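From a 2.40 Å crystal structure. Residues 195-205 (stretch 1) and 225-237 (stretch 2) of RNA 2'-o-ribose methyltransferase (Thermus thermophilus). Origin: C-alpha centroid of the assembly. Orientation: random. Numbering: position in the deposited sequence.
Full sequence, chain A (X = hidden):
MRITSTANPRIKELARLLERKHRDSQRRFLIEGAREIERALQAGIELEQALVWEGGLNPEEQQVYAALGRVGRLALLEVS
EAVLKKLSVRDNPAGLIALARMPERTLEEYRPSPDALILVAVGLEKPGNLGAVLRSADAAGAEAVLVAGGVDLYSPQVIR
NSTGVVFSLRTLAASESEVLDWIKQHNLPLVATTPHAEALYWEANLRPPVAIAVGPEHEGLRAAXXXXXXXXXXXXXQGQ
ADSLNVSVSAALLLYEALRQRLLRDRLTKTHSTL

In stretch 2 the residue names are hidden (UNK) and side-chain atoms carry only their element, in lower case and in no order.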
# COMPACT_ATOMS: atom_id res chain seq x y z
N PRO A 195 7.04 -22.16 5.16
CA PRO A 195 7.83 -22.53 6.33
C PRO A 195 8.40 -23.95 6.23
O PRO A 195 9.35 -24.29 6.93
CB PRO A 195 6.84 -22.38 7.48
CG PRO A 195 5.53 -22.74 6.82
CD PRO A 195 5.62 -21.99 5.51
N HIS A 196 7.84 -24.78 5.36
CA HIS A 196 8.36 -26.14 5.24
C HIS A 196 9.30 -26.39 4.07
O HIS A 196 9.61 -27.54 3.76
CB HIS A 196 7.21 -27.16 5.23
CG HIS A 196 6.13 -26.87 4.25
ND1 HIS A 196 6.30 -27.03 2.89
CD2 HIS A 196 4.85 -26.46 4.42
CE1 HIS A 196 5.17 -26.73 2.27
NE2 HIS A 196 4.27 -26.39 3.18
N ALA A 197 9.77 -25.32 3.44
CA ALA A 197 10.71 -25.46 2.33
C ALA A 197 12.06 -25.79 2.93
O ALA A 197 12.39 -25.34 4.03
CB ALA A 197 10.79 -24.17 1.53
N GLU A 198 12.86 -26.57 2.21
CA GLU A 198 14.17 -26.96 2.69
C GLU A 198 15.21 -25.87 2.46
O GLU A 198 16.08 -25.64 3.29
CB GLU A 198 14.62 -28.23 1.97
CG GLU A 198 15.79 -28.91 2.63
CD GLU A 198 16.32 -30.07 1.81
OE1 GLU A 198 15.50 -30.68 1.08
OE2 GLU A 198 17.53 -30.35 1.91
N ALA A 199 15.11 -25.19 1.32
CA ALA A 199 16.04 -24.13 1.00
C ALA A 199 15.72 -22.83 1.72
O ALA A 199 14.56 -22.44 1.85
CB ALA A 199 16.06 -23.90 -0.51
N LEU A 200 16.77 -22.18 2.21
CA LEU A 200 16.64 -20.90 2.89
C LEU A 200 16.47 -19.88 1.78
O LEU A 200 16.97 -20.09 0.66
CB LEU A 200 17.89 -20.61 3.71
CG LEU A 200 18.01 -21.32 5.06
CD1 LEU A 200 19.37 -21.05 5.68
CD2 LEU A 200 16.90 -20.83 5.97
N TYR A 201 15.79 -18.78 2.07
CA TYR A 201 15.56 -17.76 1.05
C TYR A 201 16.83 -17.16 0.47
O TYR A 201 16.84 -16.73 -0.68
CB TYR A 201 14.61 -16.67 1.59
CG TYR A 201 15.21 -15.67 2.55
CD1 TYR A 201 15.53 -14.38 2.13
CD2 TYR A 201 15.41 -15.98 3.90
CE1 TYR A 201 16.03 -13.43 3.01
CE2 TYR A 201 15.92 -15.04 4.80
CZ TYR A 201 16.22 -13.76 4.34
OH TYR A 201 16.70 -12.81 5.20
N TRP A 202 17.92 -17.15 1.25
CA TRP A 202 19.19 -16.60 0.77
C TRP A 202 19.80 -17.41 -0.36
O TRP A 202 20.64 -16.92 -1.09
CB TRP A 202 20.24 -16.57 1.88
CG TRP A 202 19.93 -15.68 3.00
CD1 TRP A 202 19.82 -14.32 2.97
CD2 TRP A 202 19.69 -16.08 4.35
NE1 TRP A 202 19.54 -13.85 4.22
CE2 TRP A 202 19.45 -14.91 5.09
CE3 TRP A 202 19.67 -17.31 5.01
CZ2 TRP A 202 19.19 -14.93 6.46
CZ3 TRP A 202 19.41 -17.34 6.37
CH2 TRP A 202 19.17 -16.15 7.09
N GLU A 203 19.38 -18.67 -0.47
CA GLU A 203 19.92 -19.57 -1.49
C GLU A 203 19.24 -19.49 -2.84
O GLU A 203 19.76 -19.99 -3.84
CB GLU A 203 19.88 -21.00 -0.97
CG GLU A 203 20.54 -21.15 0.38
CD GLU A 203 20.57 -22.58 0.85
OE1 GLU A 203 21.26 -23.39 0.21
OE2 GLU A 203 19.89 -22.88 1.87
N ALA A 204 18.06 -18.88 -2.87
CA ALA A 204 17.34 -18.75 -4.13
C ALA A 204 18.06 -17.71 -4.98
O ALA A 204 18.78 -16.87 -4.46
CB ALA A 204 15.92 -18.32 -3.88
N ASN A 205 17.86 -17.79 -6.29
CA ASN A 205 18.46 -16.87 -7.25
C ASN A 205 17.41 -15.82 -7.60
O ASN A 205 16.50 -16.08 -8.39
CB ASN A 205 18.86 -17.64 -8.52
CG ASN A 205 19.30 -16.72 -9.65
OD1 ASN A 205 19.59 -17.19 -10.75
ND2 ASN A 205 19.36 -15.43 -9.39
N UNK A 225 0.13 -22.67 -5.62
CA UNK A 225 1.30 -21.81 -5.69
C UNK A 225 2.62 -22.56 -5.59
O UNK A 225 3.59 -22.19 -6.24
c UNK A 225 -0.42 -16.34 -7.17
c UNK A 225 0.16 -19.75 -4.81
c UNK A 225 0.88 -16.89 -7.21
c UNK A 225 1.26 -20.73 -4.60
c UNK A 225 -1.41 -16.89 -6.39
c UNK A 225 -1.09 -18.03 -5.65
c UNK A 225 0.20 -18.61 -5.68
c UNK A 225 -1.10 -19.81 -4.31
c UNK A 225 1.19 -18.02 -6.48
n UNK A 225 -1.86 -18.78 -4.81
N UNK A 226 2.64 -23.63 -4.80
CA UNK A 226 3.85 -24.42 -4.62
C UNK A 226 4.22 -25.27 -5.84
O UNK A 226 5.39 -25.50 -6.11
c UNK A 226 3.73 -25.29 -3.38
c UNK A 226 4.56 -23.39 -2.01
c UNK A 226 3.60 -25.39 -0.88
c UNK A 226 3.51 -24.49 -2.09
N UNK A 227 3.21 -25.72 -6.57
CA UNK A 227 3.44 -26.53 -7.75
C UNK A 227 3.85 -25.64 -8.92
O UNK A 227 4.55 -26.08 -9.83
o UNK A 227 0.41 -30.21 -7.37
c UNK A 227 1.73 -28.27 -6.99
c UNK A 227 0.41 -28.96 -7.28
o UNK A 227 -0.62 -28.26 -7.41
c UNK A 227 2.17 -27.31 -8.10
N UNK A 228 3.42 -24.38 -8.89
CA UNK A 228 3.75 -23.46 -9.97
C UNK A 228 5.11 -22.79 -9.82
O UNK A 228 5.66 -22.28 -10.79
c UNK A 228 2.67 -22.39 -10.08
N UNK A 229 5.67 -22.81 -8.62
CA UNK A 229 6.96 -22.17 -8.37
C UNK A 229 8.17 -22.94 -8.91
O UNK A 229 8.19 -24.16 -8.88
c UNK A 229 7.14 -21.93 -6.88
N UNK A 230 9.16 -22.20 -9.39
CA UNK A 230 10.39 -22.79 -9.88
C UNK A 230 11.26 -23.12 -8.67
O UNK A 230 12.12 -24.01 -8.72
c UNK A 230 9.20 -21.44 -12.37
o UNK A 230 8.41 -22.30 -12.74
n UNK A 230 8.83 -20.21 -12.05
c UNK A 230 10.68 -21.76 -12.24
c UNK A 230 11.15 -21.82 -10.79
N UNK A 231 11.03 -22.40 -7.58
CA UNK A 231 11.79 -22.60 -6.36
C UNK A 231 10.92 -22.31 -5.15
O UNK A 231 10.11 -21.39 -5.17
o UNK A 231 13.74 -21.69 -7.51
c UNK A 231 13.01 -21.66 -6.28
c UNK A 231 13.94 -22.09 -5.15
N UNK A 232 11.09 -23.10 -4.09
CA UNK A 232 10.35 -22.90 -2.86
C UNK A 232 11.38 -22.54 -1.81
O UNK A 232 12.44 -23.16 -1.73
c UNK A 232 7.63 -25.62 -3.07
c UNK A 232 8.25 -24.25 -3.18
n UNK A 232 7.27 -26.19 -4.21
o UNK A 232 7.47 -26.17 -1.97
c UNK A 232 9.59 -24.16 -2.47
N UNK A 233 11.07 -21.55 -1.00
CA UNK A 233 12.03 -21.08 -0.03
C UNK A 233 11.42 -20.69 1.32
O UNK A 233 10.22 -20.44 1.43
c UNK A 233 12.78 -19.89 -0.70
c UNK A 233 12.45 -18.59 0.01
c UNK A 233 14.25 -20.17 -0.77
N UNK A 234 12.24 -20.64 2.36
CA UNK A 234 11.73 -20.26 3.67
C UNK A 234 12.57 -19.22 4.39
O UNK A 234 13.77 -19.06 4.13
c UNK A 234 11.57 -21.49 4.57
c UNK A 234 14.84 -23.82 6.72
c UNK A 234 12.56 -23.05 6.26
n UNK A 234 13.71 -23.25 7.12
n UNK A 234 15.86 -23.92 7.55
c UNK A 234 12.85 -21.97 5.23
n UNK A 234 14.95 -24.27 5.48
N UNK A 235 11.91 -18.51 5.29
CA UNK A 235 12.55 -17.49 6.11
C UNK A 235 12.75 -18.15 7.45
O UNK A 235 11.81 -18.41 8.19
c UNK A 235 11.64 -16.24 6.24
c UNK A 235 11.53 -15.54 4.88
c UNK A 235 10.50 -14.44 4.83
c UNK A 235 12.20 -15.29 7.30
N UNK A 236 14.01 -18.46 7.79
CA UNK A 236 14.32 -19.11 9.06
C UNK A 236 13.83 -18.35 10.28
O UNK A 236 13.93 -17.13 10.33
c UNK A 236 15.84 -19.24 9.00
c UNK A 236 16.25 -18.02 8.23
c UNK A 236 15.24 -18.00 7.11
N UNK A 237 13.27 -19.09 11.23
CA UNK A 237 12.77 -18.54 12.49
C UNK A 237 13.69 -19.12 13.56
O UNK A 237 13.76 -20.33 13.73
c UNK A 237 11.32 -18.99 12.76
s UNK A 237 10.02 -16.73 11.62
c UNK A 237 10.25 -18.52 11.74
c UNK A 237 10.25 -16.51 9.96
O HOH W 1 13.33 -25.68 -1.02

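Position 225 carries one carbon leading into fused five- and six-membered rings that hold eight carbons and one nitrogen. An indole fits: Trp225. It lies in a helix and does not touch stretch 1. Its NE1 is hydrogen-bonded elsewhere in the structure.

Position 226 has four side-chain carbons, forked at the second. This is Leu226, and its CB points toward stretch 1. Its CD1 lies 3.8 Å from His196 CE1, at the edge of the imidazole.

Position 227 has three carbons, the third carrying two oxygens. That is a carboxylate on a two-carbon stem, so Glu227. It is exposed and out of reach of stretch 1. Positions 228 and 229 each show a single carbon, which gives Ala228 and Ala229. Neither reaches the other stretch.

Position 230 has three carbons, the third carrying one oxygen and one nitrogen. This is an amide, Gln230. It makes no contact with stretch 1.

Position 231 has one carbon bearing an oxygen and a second carbon: Thr231. The chain is now a strand. Its methyl CG2 lies 4.4 Å from Ala204 CB, a loose contact.

Position 232 again has three carbons ending in one oxygen and one nitrogen, so Gln232. Its CB is 4.2 Å from Ala197 CB. A water links the backbones here: it accepts from Ala199 N at 3.0 Å and donates to Gln232 O at 2.8 Å.

Position 233 has three carbons, forked at the first. This is Val233, buried, with chi1 at 113°, between the usual wells. CG1 packs 3.3 Å from Tyr201 CB. CG2 lies 4.0 Å from Ala204 CB and 4.2 Å from Ala199 CB. The same methyl comes within 3.1 Å of Leu200 O, a tight fit.

Position 234 has three carbons, a nitrogen, then a carbon carrying two more nitrogens. The guanidinium identifies Arg234. NH1 donates to Ala197 O at 3.1 Å and, weakly, to Glu198 O at 2.8 Å. Leu200 CD2 covers one face of the group, 3.6 Å from NH2.

Position 235 has four carbons, forked at the first, with one arm two carbons long: Ile235. Its CG1 lies 4.0 Å from Tyr201 CD2.

Position 236 has three carbons closing a ring onto the backbone nitrogen: Pro236. Its CD is 3.5 Å from Leu200 CD2 and 3.8 Å from Tyr201 CD2, and its CG is 3.7 Å from Trp202 CH2.

Position 237 has two carbons, a sulfur and one more carbon, unbranched. This is Met237, out of reach of stretch 1.

The contact is centred on a single beta bridge between Leu200 and Arg234. Arg234 N donates to Ala199 O at 3.0 Å, and Tyr201 N donates to Arg234 O at 2.9 Å. The guanidinium adds bonds to carbonyls, which need no particular side chain on stretch 1. Val233 and Pro236 supply apolar packing, so backbone pairing and side-chain contact together bury 698 Å².

Stretch 2 225-237: WLEAAQTQVRIPM
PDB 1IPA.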